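Local coordinates for lysyl oxidase (Pichia pastoris, PDB 1W7C), which probably oxidises primary amines, including lysine side chains, to aldehydes, using a copper ion and one topaquinone cofactor per subunit, at residues A[312-315]-A[316-319]; A[355-358]-A[359-362]; A[498-502]-A[503-507]; A[562-565]-A[566-570]. All coordinates share one frame; numbering follows the deposited sequence. Where two conformers were deposited one is given.

Contact 1 (A[312-315]-A[316-319]); sequences SWSR and DTGI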
ATOM      1  N   SER A 312      -4.508  25.064   6.167  1.00 14.36           N
ATOM      2  CA  SER A 312      -5.429  25.644   7.119  1.00 15.08           C
ATOM      3  C   SER A 312      -5.676  24.636   8.210  1.00 15.03           C
ATOM      4  O   SER A 312      -5.568  23.439   7.987  1.00 15.86           O
ATOM      5  CB  SER A 312      -6.748  26.021   6.418  1.00 23.76           C
ATOM      6  OG  SER A 312      -7.632  26.607   7.349  1.00 26.46           O
ATOM      7  N   TRP A 313      -6.059  25.128   9.387  1.00 15.61           N
ATOM      8  CA  TRP A 313      -6.278  24.274  10.556  1.00 14.82           C
ATOM      9  C   TRP A 313      -7.602  24.585  11.217  1.00 15.32           C
ATOM     10  O   TRP A 313      -7.928  25.763  11.455  1.00 16.06           O
ATOM     11  CB  TRP A 313      -5.144  24.528  11.566  1.00 15.28           C
ATOM     12  CG  TRP A 313      -5.147  23.530  12.676  1.00 15.40           C
ATOM     13  CD1 TRP A 313      -5.823  23.618  13.875  1.00 16.61           C
ATOM     14  CD2 TRP A 313      -4.426  22.299  12.711  1.00 15.17           C
ATOM     15  NE1 TRP A 313      -5.567  22.501  14.637  1.00 16.68           N
ATOM     16  CE2 TRP A 313      -4.717  21.676  13.941  1.00 16.79           C
ATOM     17  CE3 TRP A 313      -3.542  21.657  11.824  1.00 16.64           C
ATOM     18  CZ2 TRP A 313      -4.154  20.463  14.310  1.00 17.21           C
ATOM     19  CZ3 TRP A 313      -2.965  20.449  12.209  1.00 18.25           C
ATOM     20  CH2 TRP A 313      -3.288  19.861  13.427  1.00 18.77           C
ATOM     21  N   SER A 314      -8.352  23.539  11.551  1.00 14.86           N
ATOM     22  CA  SER A 314      -9.584  23.675  12.323  1.00 15.38           C
ATOM     23  C   SER A 314      -9.593  22.769  13.530  1.00 14.26           C
ATOM     24  O   SER A 314      -8.952  21.715  13.548  1.00 14.68           O
ATOM     25  CB  SER A 314     -10.804  23.369  11.467  1.00 16.35           C
ATOM     26  OG  SER A 314     -10.936  21.970  11.207  1.00 16.20           O
ATOM     27  N   ARG A 315     -10.343  23.200  14.541  1.00 14.50           N
ATOM     28  CA  ARG A 315     -10.573  22.389  15.719  1.00 15.42           C
ATOM     29  C   ARG A 315     -11.247  21.060  15.363  1.00 14.23           C
ATOM     30  O   ARG A 315     -10.865  19.996  15.874  1.00 15.47           O
ATOM     31  CB  ARG A 315     -11.413  23.202  16.706  1.00 16.21           C
ATOM     32  CG  ARG A 315     -11.922  22.439  17.886  1.00 16.97           C
ATOM     33  CD  ARG A 315     -13.434  22.069  17.739  1.00 19.11           C
ATOM     34  NE  ARG A 315     -13.888  21.241  18.845  1.00 19.24           N
ATOM     35  CZ  ARG A 315     -14.621  20.177  18.743  1.00 17.37           C
ATOM     36  NH1 ARG A 315     -15.091  19.770  17.568  1.00 16.49           N
ATOM     37  NH2 ARG A 315     -14.937  19.510  19.833  1.00 18.78           N
ATOM     38  N   ASP A 316     -12.219  21.096  14.463  1.00 14.05           N
ATOM     39  CA  ASP A 316     -12.956  19.879  14.147  1.00 13.98           C
ATOM     40  C   ASP A 316     -12.068  18.813  13.491  1.00 14.19           C
ATOM     41  O   ASP A 316     -12.130  17.645  13.880  1.00 13.95           O
ATOM     42  CB  ASP A 316     -14.106  20.147  13.183  1.00 14.26           C
ATOM     43  CG  ASP A 316     -15.276  20.910  13.789  1.00 15.66           C
ATOM     44  OD1 ASP A 316     -15.330  21.132  15.032  1.00 15.34           O
ATOM     45  OD2 ASP A 316     -16.171  21.352  13.020  1.00 16.36           O
ATOM     46  N   THR A 317     -11.278  19.218  12.504  1.00 13.89           N
ATOM     47  CA  THR A 317     -10.717  18.216  11.590  1.00 13.84           C
ATOM     48  C   THR A 317      -9.183  18.250  11.533  1.00 14.12           C
ATOM     49  O   THR A 317      -8.602  17.351  10.910  1.00 15.64           O
ATOM     50  CB  THR A 317     -11.227  18.363  10.174  1.00 15.27           C
ATOM     51  OG1 THR A 317     -10.859  19.656   9.657  1.00 15.77           O
ATOM     52  CG2 THR A 317     -12.759  18.255  10.068  1.00 16.31           C
ATOM     53  N   GLY A 318      -8.497  19.251  12.080  1.00 14.05           N
ATOM     54  CA  GLY A 318      -7.074  19.360  11.876  1.00 14.38           C
ATOM     55  C   GLY A 318      -6.742  20.089  10.587  1.00 14.67           C
ATOM     56  O   GLY A 318      -7.329  21.105  10.284  1.00 14.64           O
ATOM     57  N   ILE A 319      -5.823  19.536   9.803  1.00 14.37           N
ATOM     58  CA  ILE A 319      -5.274  20.234   8.650  1.00 14.29           C
ATOM     59  C   ILE A 319      -6.146  20.054   7.411  1.00 14.57           C
ATOM     60  O   ILE A 319      -6.754  19.001   7.215  1.00 15.62           O
ATOM     61  CB  ILE A 319      -3.836  19.787   8.383  1.00 15.09           C
ATOM     62  CG1 ILE A 319      -3.018  20.901   7.744  1.00 15.60           C
ATOM     63  CG2 ILE A 319      -3.768  18.512   7.519  1.00 18.58           C
ATOM     64  CD1 ILE A 319      -1.514  20.610   7.682  1.00 16.73           C
TER
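D316, in the turn, pairs its carboxylate with the guanidinium of the residue just before it. R315 NH1 lies 2.9 Å from D316 OD1, which it meets on the anti side and somewhat out of the carboxylate plane, while the acid sits near the plane of the guanidinium at its edge; the two planes stand 87° apart. Each charge has a second mate, R315 NE in E388 and D316 OD2 in R613, so the salt bridge belongs to a longer ionic chain. T317 N donates to S314 OG at 3.1 Å, and T317 OG1 lies 2.8 Å from the same oxygen, in a possible hydroxyl-hydroxyl bond. A chi1 of 74° sets S314 OG between its own backbone N and carbonyl carbon, folded over the turn. G318 N then donates to S314 O (2.9 Å), and S314 N returns a bond to G318 O (2.9 Å). G318 CA rides above the centre of the six-membered ring of W313, 3.8 Å from its centroid, a CH-pi contact just 8° from the ring normal. At these backbone angles a side chain on G318 would collide with the carbonyl O of T317. I319 N follows over the rim of that face, and I319 CB touches W313 CE3 at 3.9 Å; the indole NE1 itself bonds to G364 O, outside the turn. With S314 and G318 as a hydrogen-bonded pair and W313 and I319 as the adjacent non-hydrogen-bonded pair, this is a tight antiparallel beta hairpin joining strands 307-314 and 318-326.

Contact 2 (A[355-358]-A[359-362]); sequences FYSD and ISYG. With IMD (imidazole), chain P.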
ATOM      1  N   PHE A 355     -20.530   4.517  18.614  1.00 15.21           N
ATOM      2  CA  PHE A 355     -20.388   4.944  17.220  1.00 14.85           C
ATOM      3  C   PHE A 355     -19.847   6.355  17.275  1.00 13.76           C
ATOM      4  O   PHE A 355     -20.580   7.335  17.137  1.00 15.10           O
ATOM      5  CB  PHE A 355     -21.773   4.885  16.555  1.00 15.50           C
ATOM      6  CG  PHE A 355     -21.776   4.935  15.030  1.00 14.31           C
ATOM      7  CD1 PHE A 355     -22.835   4.377  14.319  1.00 15.47           C
ATOM      8  CD2 PHE A 355     -20.782   5.603  14.313  1.00 15.67           C
ATOM      9  CE1 PHE A 355     -22.896   4.435  12.937  1.00 17.14           C
ATOM     10  CE2 PHE A 355     -20.852   5.650  12.929  1.00 15.67           C
ATOM     11  CZ  PHE A 355     -21.888   5.095  12.259  1.00 14.56           C
ATOM     12  N   TYR A 356     -18.554   6.461  17.544  1.00 14.59           N
ATOM     13  CA  TYR A 356     -17.920   7.762  17.693  1.00 14.46           C
ATOM     14  C   TYR A 356     -17.900   8.555  16.398  1.00 13.84           C
ATOM     15  O   TYR A 356     -17.583   8.008  15.327  1.00 14.69           O
ATOM     16  CB  TYR A 356     -16.459   7.657  18.196  1.00 15.79           C
ATOM     17  CG  TYR A 356     -16.298   7.042  19.561  1.00 15.39           C
ATOM     18  CD1 TYR A 356     -15.496   5.926  19.751  1.00 16.30           C
ATOM     19  CD2 TYR A 356     -16.982   7.550  20.649  1.00 16.52           C
ATOM     20  CE1 TYR A 356     -15.376   5.330  20.981  1.00 17.57           C
ATOM     21  CE2 TYR A 356     -16.838   6.981  21.908  1.00 18.18           C
ATOM     22  CZ  TYR A 356     -16.065   5.858  22.068  1.00 16.76           C
ATOM     23  OH  TYR A 356     -16.017   5.269  23.314  1.00 17.76           O
ATOM     24  N   SER A 357     -18.137   9.860  16.546  1.00 14.28           N
ATOM     25  CA  SER A 357     -17.765  10.879  15.578  1.00 14.12           C
ATOM     26  C   SER A 357     -16.573  11.629  16.124  1.00 14.01           C
ATOM     27  O   SER A 357     -16.681  12.393  17.077  1.00 15.25           O
ATOM     28  CB  SER A 357     -18.910  11.863  15.423  1.00 15.24           C
ATOM     29  OG  SER A 357     -18.465  13.098  14.834  1.00 14.73           O
ATOM     30  N   ASP A 358     -15.395  11.429  15.548  1.00 13.89           N
ATOM     31  CA  ASP A 358     -14.207  12.020  16.119  1.00 14.21           C
ATOM     32  C   ASP A 358     -14.138  13.528  15.921  1.00 13.68           C
ATOM     33  O   ASP A 358     -13.532  14.220  16.741  1.00 15.50           O
ATOM     34  CB  ASP A 358     -12.960  11.301  15.626  1.00 16.46           C
ATOM     35  CG  ASP A 358     -12.682  10.044  16.391  1.00 26.61           C
ATOM     36  OD1 ASP A 358     -13.234   9.855  17.498  1.00 31.57           O
ATOM     37  OD2 ASP A 358     -11.949   9.173  15.942  1.00 35.58           O
ATOM     38  N   ILE A 359     -14.848  14.062  14.920  1.00 13.78           N
ATOM     39  CA  ILE A 359     -14.865  15.527  14.812  1.00 15.78           C
ATOM     40  C   ILE A 359     -15.749  16.181  15.886  1.00 15.73           C
ATOM     41  O   ILE A 359     -15.556  17.339  16.183  1.00 16.50           O
ATOM     42  CB  ILE A 359     -15.255  16.039  13.385  1.00 14.45           C
ATOM     43  CG1 ILE A 359     -16.740  15.851  13.053  1.00 15.72           C
ATOM     44  CG2 ILE A 359     -14.301  15.471  12.349  1.00 15.41           C
ATOM     45  CD1 ILE A 359     -17.127  16.529  11.753  1.00 16.54           C
ATOM     46  N   SER A 360     -16.719  15.439  16.445  1.00 15.07           N
ATOM     47  CA  SER A 360     -17.443  15.974  17.592  1.00 15.31           C
ATOM     48  C   SER A 360     -16.503  16.217  18.774  1.00 14.92           C
ATOM     49  O   SER A 360     -16.625  17.231  19.444  1.00 17.44           O
ATOM     50  CB  SER A 360     -18.619  15.099  18.000  1.00 15.97           C
ATOM     51  OG  SER A 360     -18.258  13.907  18.669  1.00 16.38           O
ATOM     52  N   TYR A 361     -15.577  15.311  19.022  1.00 15.78           N
ATOM     53  CA  TYR A 361     -14.574  15.467  20.073  1.00 16.80           C
ATOM     54  C   TYR A 361     -13.523  16.496  19.670  1.00 15.22           C
ATOM     55  O   TYR A 361     -12.983  17.187  20.513  1.00 17.04           O
ATOM     56  CB  TYR A 361     -13.908  14.126  20.393  1.00 15.74           C
ATOM     57  CG  TYR A 361     -14.869  13.158  21.010  1.00 15.28           C
ATOM     58  CD1 TYR A 361     -15.543  12.222  20.253  1.00 16.23           C
ATOM     59  CD2 TYR A 361     -15.152  13.231  22.358  1.00 17.25           C
ATOM     60  CE1 TYR A 361     -16.464  11.364  20.835  1.00 17.89           C
ATOM     61  CE2 TYR A 361     -16.060  12.381  22.954  1.00 19.91           C
ATOM     62  CZ  TYR A 361     -16.721  11.447  22.193  1.00 17.18           C
ATOM     63  OH  TYR A 361     -17.652  10.593  22.718  1.00 19.39           O
ATOM     64  N   GLY A 362     -13.207  16.543  18.386  1.00 16.00           N
ATOM     65  CA  GLY A 362     -12.201  17.411  17.813  1.00 15.82           C
ATOM     66  C   GLY A 362     -10.978  16.596  17.423  1.00 15.78           C
ATOM     67  O   GLY A 362     -10.409  15.892  18.250  1.00 16.94           O
TER
HETATM   68  N1  IMD P 814     -11.959   7.430  21.693  0.70 39.11           N
HETATM   69  C2  IMD P 814     -11.852   7.802  20.388  0.70 50.37           C
HETATM   70  N3  IMD P 814     -12.870   8.681  20.154  0.70 33.17           N
HETATM   71  C4  IMD P 814     -13.579   8.858  21.285  0.70 30.85           C
HETATM   72  C5  IMD P 814     -13.013   8.059  22.257  0.70 31.93           C
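The rings of Y356 and Y361 meet obliquely, their planes 78° apart and their centroids 5.9 Å from each other. Y361 brings its OH and CE1 up to Y356 CD2, with OH 3.7 Å from it. An imidazole, probably from the crystallisation liquor, is lodged where the two rings open toward each other: its C4 stands 3.5 Å above the plane of the Y356 ring, over the centre, and also over one face of Y361, there displaced toward the rim. D358 supplies a polar contact. Its OD1 accepts from imidazole N3 at 2.9 Å in an almost straight bond (173°), and N437 OD1 holds the ligand as well. D358 is the predicted proton acceptor of this copper amine oxidase, with the copper ligand H490 about 6 Å away between side chains, so the imidazole occupies part of the probable active-site pocket.

The aspartate is delivered by a strand-to-helix junction. S357 is the N-cap of the short helix 358-361: its OG, anti to the backbone N (chi1 161°), accepts a weak bond from S360 N at 3.3 Å while being held in turn by E339. S360 OG folds back onto S357 O at 2.7 Å, in the carbonyl plane. At the other end G362 N bonds to D358 O at 2.9 Å, and G362 leaves the helix with positive phi. Y356 OH is hydrogen-bonded to Q463.

Contact 3 (A[498-502]-A[503-507]); sequences LDVGG and TKNRA. With CA (calcium ion), chain D.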
ATOM      1  N   LEU A 498     -11.104  17.965  -6.726  1.00 14.16           N
ATOM      2  CA  LEU A 498     -10.274  17.994  -7.929  1.00 13.39           C
ATOM      3  C   LEU A 498     -10.911  18.989  -8.891  1.00 13.46           C
ATOM      4  O   LEU A 498     -12.126  18.936  -9.094  1.00 12.86           O
ATOM      5  CB  LEU A 498     -10.209  16.581  -8.579  1.00 14.21           C
ATOM      6  CG  LEU A 498      -9.132  15.673  -7.972  1.00 14.48           C
ATOM      7  CD1 LEU A 498      -9.559  14.198  -8.117  1.00 16.10           C
ATOM      8  CD2 LEU A 498      -7.800  15.902  -8.623  1.00 14.56           C
ATOM      9  N   ASP A 499     -10.085  19.787  -9.543  1.00 13.70           N
ATOM     10  CA  ASP A 499     -10.494  20.702 -10.604  1.00 13.91           C
ATOM     11  C   ASP A 499      -9.453  20.478 -11.727  1.00 14.43           C
ATOM     12  O   ASP A 499      -8.428  21.176 -11.800  1.00 15.65           O
ATOM     13  CB  ASP A 499     -10.426  22.171 -10.160  1.00 13.83           C
ATOM     14  CG  ASP A 499     -11.570  22.619  -9.286  1.00 14.09           C
ATOM     15  OD1 ASP A 499     -12.584  21.907  -9.098  1.00 15.07           O
ATOM     16  OD2 ASP A 499     -11.456  23.777  -8.746  1.00 15.39           O
ATOM     17  N   VAL A 500      -9.649  19.436 -12.507  1.00 14.21           N
ATOM     18  CA  VAL A 500      -8.650  19.041 -13.486  1.00 14.12           C
ATOM     19  C   VAL A 500      -8.804  19.846 -14.764  1.00 15.22           C
ATOM     20  O   VAL A 500      -9.810  19.745 -15.451  1.00 16.49           O
ATOM     21  CB  VAL A 500      -8.748  17.525 -13.794  1.00 15.36           C
ATOM     22  CG1 VAL A 500      -7.639  17.132 -14.729  1.00 16.46           C
ATOM     23  CG2 VAL A 500      -8.667  16.743 -12.508  1.00 16.07           C
ATOM     24  N   GLY A 501      -7.810  20.662 -15.064  1.00 16.06           N
ATOM     25  CA  GLY A 501      -7.901  21.515 -16.232  0.60 16.23           C
ATOM     26  C   GLY A 501      -9.136  22.382 -16.173  0.60 22.49           C
ATOM     27  O   GLY A 501      -9.934  22.389 -17.133  0.60 20.73           O
ATOM     28  N   GLY A 502      -9.282  23.054 -15.021  0.60 19.61           N
ATOM     29  CA  GLY A 502     -10.393  23.930 -14.688  1.00 19.30           C
ATOM     30  C   GLY A 502     -11.457  23.278 -13.828  1.00 18.28           C
ATOM     31  O   GLY A 502     -11.344  22.100 -13.473  1.00 16.23           O
ATOM     32  N   THR A 503     -12.472  24.035 -13.445  1.00 16.89           N
ATOM     33  CA  THR A 503     -13.553  23.456 -12.658  1.00 16.10           C
ATOM     34  C   THR A 503     -14.459  22.515 -13.413  1.00 14.26           C
ATOM     35  O   THR A 503     -15.008  21.547 -12.837  1.00 16.11           O
ATOM     36  CB  THR A 503     -14.429  24.547 -12.000  1.00 17.77           C
ATOM     37  OG1 THR A 503     -14.976  25.425 -13.012  1.00 20.24           O
ATOM     38  CG2 THR A 503     -13.674  25.385 -10.997  1.00 19.84           C
ATOM     39  N   LYS A 504     -14.713  22.807 -14.684  1.00 16.24           N
ATOM     40  CA  LYS A 504     -15.713  22.068 -15.443  1.00 16.27           C
ATOM     41  C   LYS A 504     -15.106  20.728 -15.850  1.00 15.20           C
ATOM     42  O   LYS A 504     -14.184  20.686 -16.686  1.00 16.22           O
ATOM     43  CB  LYS A 504     -16.192  22.852 -16.688  1.00 17.79           C
ATOM     44  CG  LYS A 504     -17.335  22.208 -17.391  1.00 23.02           C
ATOM     45  CD  LYS A 504     -17.766  22.914 -18.703  1.00 33.18           C
ATOM     46  CE  LYS A 504     -18.968  22.224 -19.374  1.00 47.82           C
ATOM     47  NZ  LYS A 504     -19.402  22.968 -20.586  1.00 54.44           N
ATOM     48  N   ASN A 505     -15.631  19.654 -15.254  1.00 15.33           N
ATOM     49  CA  ASN A 505     -15.049  18.337 -15.360  1.00 15.22           C
ATOM     50  C   ASN A 505     -16.119  17.291 -15.689  1.00 14.82           C
ATOM     51  O   ASN A 505     -17.313  17.575 -15.754  1.00 16.45           O
ATOM     52  CB  ASN A 505     -14.348  17.937 -14.027  1.00 14.79           C
ATOM     53  CG  ASN A 505     -13.068  18.708 -13.690  1.00 14.52           C
ATOM     54  OD1 ASN A 505     -12.529  18.485 -12.600  1.00 14.89           O
ATOM     55  ND2 ASN A 505     -12.544  19.555 -14.595  1.00 15.53           N
ATOM     56  N   ARG A 506     -15.640  16.068 -15.956  1.00 15.01           N
ATOM     57  CA  ARG A 506     -16.478  14.879 -16.126  1.00 14.34           C
ATOM     58  C   ARG A 506     -15.810  13.792 -15.312  1.00 16.84           C
ATOM     59  O   ARG A 506     -14.603  13.826 -15.113  1.00 24.08           O
ATOM     60  CB  ARG A 506     -16.475  14.446 -17.573  1.00 21.04           C
ATOM     61  CG  ARG A 506     -17.265  15.216 -18.450  1.00 22.07           C
ATOM     62  CD  ARG A 506     -17.646  14.424 -19.746  1.00 28.51           C
ATOM     63  NE  ARG A 506     -18.293  15.363 -20.608  1.00 28.55           N
ATOM     64  CZ  ARG A 506     -17.669  16.309 -21.288  1.00 37.41           C
ATOM     65  NH1 ARG A 506     -16.375  16.314 -21.392  1.00 25.75           N
ATOM     66  NH2 ARG A 506     -18.400  17.156 -21.998  1.00 44.84           N
ATOM     67  N   ALA A 507     -16.579  12.883 -14.766  1.00 15.54           N
ATOM     68  CA  ALA A 507     -16.042  11.717 -14.104  1.00 16.57           C
ATOM     69  C   ALA A 507     -16.325  10.518 -14.991  1.00 15.19           C
ATOM     70  O   ALA A 507     -17.414  10.356 -15.503  1.00 17.33           O
ATOM     71  CB  ALA A 507     -16.701  11.517 -12.755  1.00 17.56           C
TER
HETATM   72 CA    CA D 802     -14.021  20.222  -8.587  1.00 13.64          CA
HETATM   73  O   HOH W   1     -14.309  19.770 -10.950  1.00 13.86           O
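V500 and N505 hold this turn through the asparagine amide. V500 N donates to N505 OD1 at 3.0 Å, tilted 16° from the plane of its carbonyl, and N505 ND2 answers with weak bonds to V500 O at 2.9 Å and G502 O at 3.0 Å. The same ND2 also donates to the O of its own neighbour K504, arriving from above that carbonyl plane. CG of N505 lies anti to the carbonyl carbon (chi1 -70°), which directs the amide at the loop. A leucine here would probably leave V500 N without its acceptor and the water beside the metal short of a partner.

Water links amide to metal: it donates to T503 O at 2.7 Å and more weakly to N505 OD1, and its oxygen binds calcium at 2.4 Å.

In van der Waals contact, T503 CG2 lies beside D499 OD2, 3.5 Å apart, the two side chains pointing the same way; D499 OD2 also has a salt bridge to K65.

Calcium is bound directly by L498 O at 2.4 Å and D499 OD1 at 2.3 Å. D497, D643 and I644 complete the shell, making a six-coordinate calcium site in which N505 is a second-shell residue, reaching the metal through water.

Contact 4 (A[562-565]-A[566-570]); sequences ETNS and FGNPR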
ATOM      1  N   GLU A 562     -10.459  20.348 -21.937  1.00 19.11           N
ATOM      2  CA  GLU A 562      -9.019  20.393 -22.231  1.00 19.41           C
ATOM      3  C   GLU A 562      -8.522  18.971 -22.525  1.00 17.94           C
ATOM      4  O   GLU A 562      -8.884  18.013 -21.825  1.00 18.08           O
ATOM      5  CB  GLU A 562      -8.197  20.974 -21.047  1.00 20.57           C
ATOM      6  CG  GLU A 562      -8.541  22.409 -20.648  1.00 22.69           C
ATOM      7  CD  GLU A 562      -7.486  23.093 -19.793  1.00 33.28           C
ATOM      8  OE1 GLU A 562      -7.683  24.285 -19.470  1.00 57.03           O
ATOM      9  OE2 GLU A 562      -6.461  22.470 -19.493  1.00 27.87           O
ATOM     10  N   THR A 563      -7.703  18.840 -23.561  1.00 20.33           N
ATOM     11  CA  THR A 563      -7.076  17.571 -23.914  1.00 18.37           C
ATOM     12  C   THR A 563      -5.579  17.730 -23.984  1.00 19.30           C
ATOM     13  O   THR A 563      -5.081  18.850 -24.108  1.00 21.63           O
ATOM     14  CB  THR A 563      -7.599  17.067 -25.277  1.00 19.99           C
ATOM     15  OG1 THR A 563      -7.300  18.032 -26.301  1.00 26.51           O
ATOM     16  CG2 THR A 563      -9.116  16.903 -25.295  1.00 23.30           C
ATOM     17  N   ASN A 564      -4.871  16.604 -23.965  1.00 18.40           N
ATOM     18  CA  ASN A 564      -3.463  16.602 -24.307  1.00 19.12           C
ATOM     19  C   ASN A 564      -3.298  16.528 -25.829  1.00 18.60           C
ATOM     20  O   ASN A 564      -4.299  16.636 -26.585  1.00 21.03           O
ATOM     21  CB  ASN A 564      -2.674  15.535 -23.514  1.00 18.00           C
ATOM     22  CG  ASN A 564      -2.848  14.125 -24.021  1.00 16.47           C
ATOM     23  OD1 ASN A 564      -3.564  13.858 -24.998  1.00 18.16           O
ATOM     24  ND2 ASN A 564      -2.188  13.189 -23.336  1.00 16.50           N
ATOM     25  N   SER A 565      -2.050  16.452 -26.274  1.00 22.06           N
ATOM     26  CA  SER A 565      -1.753  16.599 -27.699  1.00 22.40           C
ATOM     27  C   SER A 565      -2.290  15.452 -28.538  1.00 23.46           C
ATOM     28  O   SER A 565      -2.395  15.586 -29.751  1.00 26.37           O
ATOM     29  CB  SER A 565      -0.249  16.759 -27.923  1.00 23.05           C
ATOM     30  OG  SER A 565       0.195  17.946 -27.311  1.00 25.94           O
ATOM     31  N   PHE A 566      -2.635  14.339 -27.894  1.00 22.43           N
ATOM     32  CA  PHE A 566      -3.139  13.156 -28.601  1.00 23.06           C
ATOM     33  C   PHE A 566      -4.644  12.981 -28.494  1.00 23.00           C
ATOM     34  O   PHE A 566      -5.181  11.954 -28.873  1.00 27.83           O
ATOM     35  CB  PHE A 566      -2.348  11.931 -28.143  1.00 24.62           C
ATOM     36  CG  PHE A 566      -0.893  12.191 -28.151  1.00 21.94           C
ATOM     37  CD1 PHE A 566      -0.191  12.339 -26.970  1.00 22.08           C
ATOM     38  CD2 PHE A 566      -0.246  12.468 -29.340  1.00 23.18           C
ATOM     39  CE1 PHE A 566       1.125  12.699 -26.972  1.00 21.65           C
ATOM     40  CE2 PHE A 566       1.103  12.836 -29.345  1.00 23.91           C
ATOM     41  CZ  PHE A 566       1.785  12.927 -28.161  1.00 23.63           C
ATOM     42  N   GLY A 567      -5.320  14.022 -28.025  1.00 23.07           N
ATOM     43  CA  GLY A 567      -6.769  14.067 -28.034  1.00 26.80           C
ATOM     44  C   GLY A 567      -7.428  13.510 -26.791  1.00 22.48           C
ATOM     45  O   GLY A 567      -8.631  13.499 -26.697  1.00 23.46           O
ATOM     46  N   ASN A 568      -6.641  13.072 -25.814  1.00 20.06           N
ATOM     47  CA  ASN A 568      -7.208  12.498 -24.602  1.00 18.40           C
ATOM     48  C   ASN A 568      -7.568  13.607 -23.619  1.00 17.12           C
ATOM     49  O   ASN A 568      -6.754  14.500 -23.391  1.00 17.59           O
ATOM     50  CB  ASN A 568      -6.196  11.549 -23.942  1.00 17.75           C
ATOM     51  CG  ASN A 568      -5.855  10.363 -24.818  1.00 19.98           C
ATOM     52  OD1 ASN A 568      -6.753   9.647 -25.287  1.00 25.52           O
ATOM     53  ND2 ASN A 568      -4.577  10.208 -25.136  1.00 19.50           N
ATOM     54  N   PRO A 569      -8.736  13.530 -22.997  1.00 15.95           N
ATOM     55  CA  PRO A 569      -9.043  14.452 -21.905  1.00 15.40           C
ATOM     56  C   PRO A 569      -7.940  14.469 -20.841  1.00 14.60           C
ATOM     57  O   PRO A 569      -7.472  13.414 -20.385  1.00 15.49           O
ATOM     58  CB  PRO A 569     -10.338  13.889 -21.336  1.00 16.55           C
ATOM     59  CG  PRO A 569     -11.029  13.181 -22.490  1.00 18.39           C
ATOM     60  CD  PRO A 569      -9.830  12.573 -23.237  1.00 17.54           C
ATOM     61  N   ARG A 570      -7.529  15.646 -20.422  1.00 15.58           N
ATOM     62  CA  ARG A 570      -6.601  15.739 -19.305  1.00 14.87           C
ATOM     63  C   ARG A 570      -7.311  15.177 -18.079  1.00 14.37           C
ATOM     64  O   ARG A 570      -8.453  15.523 -17.812  1.00 15.47           O
ATOM     65  CB  ARG A 570      -6.242  17.196 -19.048  1.00 15.94           C
ATOM     66  CG  ARG A 570      -5.505  17.860 -20.189  1.00 16.26           C
ATOM     67  CD  ARG A 570      -5.054  19.236 -19.874  1.00 17.37           C
ATOM     68  NE  ARG A 570      -3.896  19.182 -19.023  1.00 16.48           N
ATOM     69  CZ  ARG A 570      -3.393  20.233 -18.383  1.00 17.13           C
ATOM     70  NH1 ARG A 570      -3.978  21.416 -18.446  1.00 17.40           N
ATOM     71  NH2 ARG A 570      -2.295  20.097 -17.704  1.00 19.63           N
TER
HETATM   72  O   HOH W   2      -1.858  10.440 -23.926  1.00 18.26           O
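N564 N donates to N568 O at 2.9 Å, and two residues further back R570 N reaches E562 O at 3.1 Å; between them T563 and P569 form an antiparallel non-hydrogen-bonded pair, a place where proline needs no N-H. The chain reverses through a type I turn from N564 to G567, closed by G567 N to N564 O (3.2 Å). G567, with positive phi, and N568 together face N564, the G1 beta bulge of a hairpin.

The N564 side chain braces this turn from within. At chi1 77° its OD1 turns back over the loop and accepts from F566 N (3.1 Å), an Asx turn, and from N568 N (3.3 Å), the two donors coming from opposite faces of the amide. A water accepts from both N564 ND2 and N568 ND2, and S565 CB sits over the centre of the F566 ring. F566 and N568 also meet the second subunit, at its H480 and K478.

A bend at chi3 (76°) swings the R570 guanidinium round to E562, and NH1 meets E562 OE2 at 2.9 Å, nearly along the C-O axis, with the two planes almost coplanar (7°). Y680 takes NE through its backbone O and receives the cation against its ring, and E329 binds NH2. A methionine in its place would probably leave the E562 and E329 carboxylates without their shared cation. Held by two carboxylates, a backbone carbonyl and an aromatic ring, the guanidinium is probably fixed in orientation, and its charge probably offsets part of that of the two acids.

Along the chain the four contacts come in series, each local to its own short stretch of chain, with none nested or crossed. Contact 1 closes the hairpin of strands 307-314 and 318-326, and contact 2 the step from strand 355-357 into helix 358-361. These two touch: R315 NH2 is probably hydrogen-bonded to S360 O, tying the hairpin turn to the helix beside the active site. Contact 3 turns strand 488-498 into strand 504-518 at the calcium, about 32 Å from contact 2 between centres. Contact 4 closes the hairpin leading into strand 569-576 and packs on contact 3, V500 CG1 lying 3.6 Å from R570 O, so the calcium loop adjoins a subunit-facing hairpin.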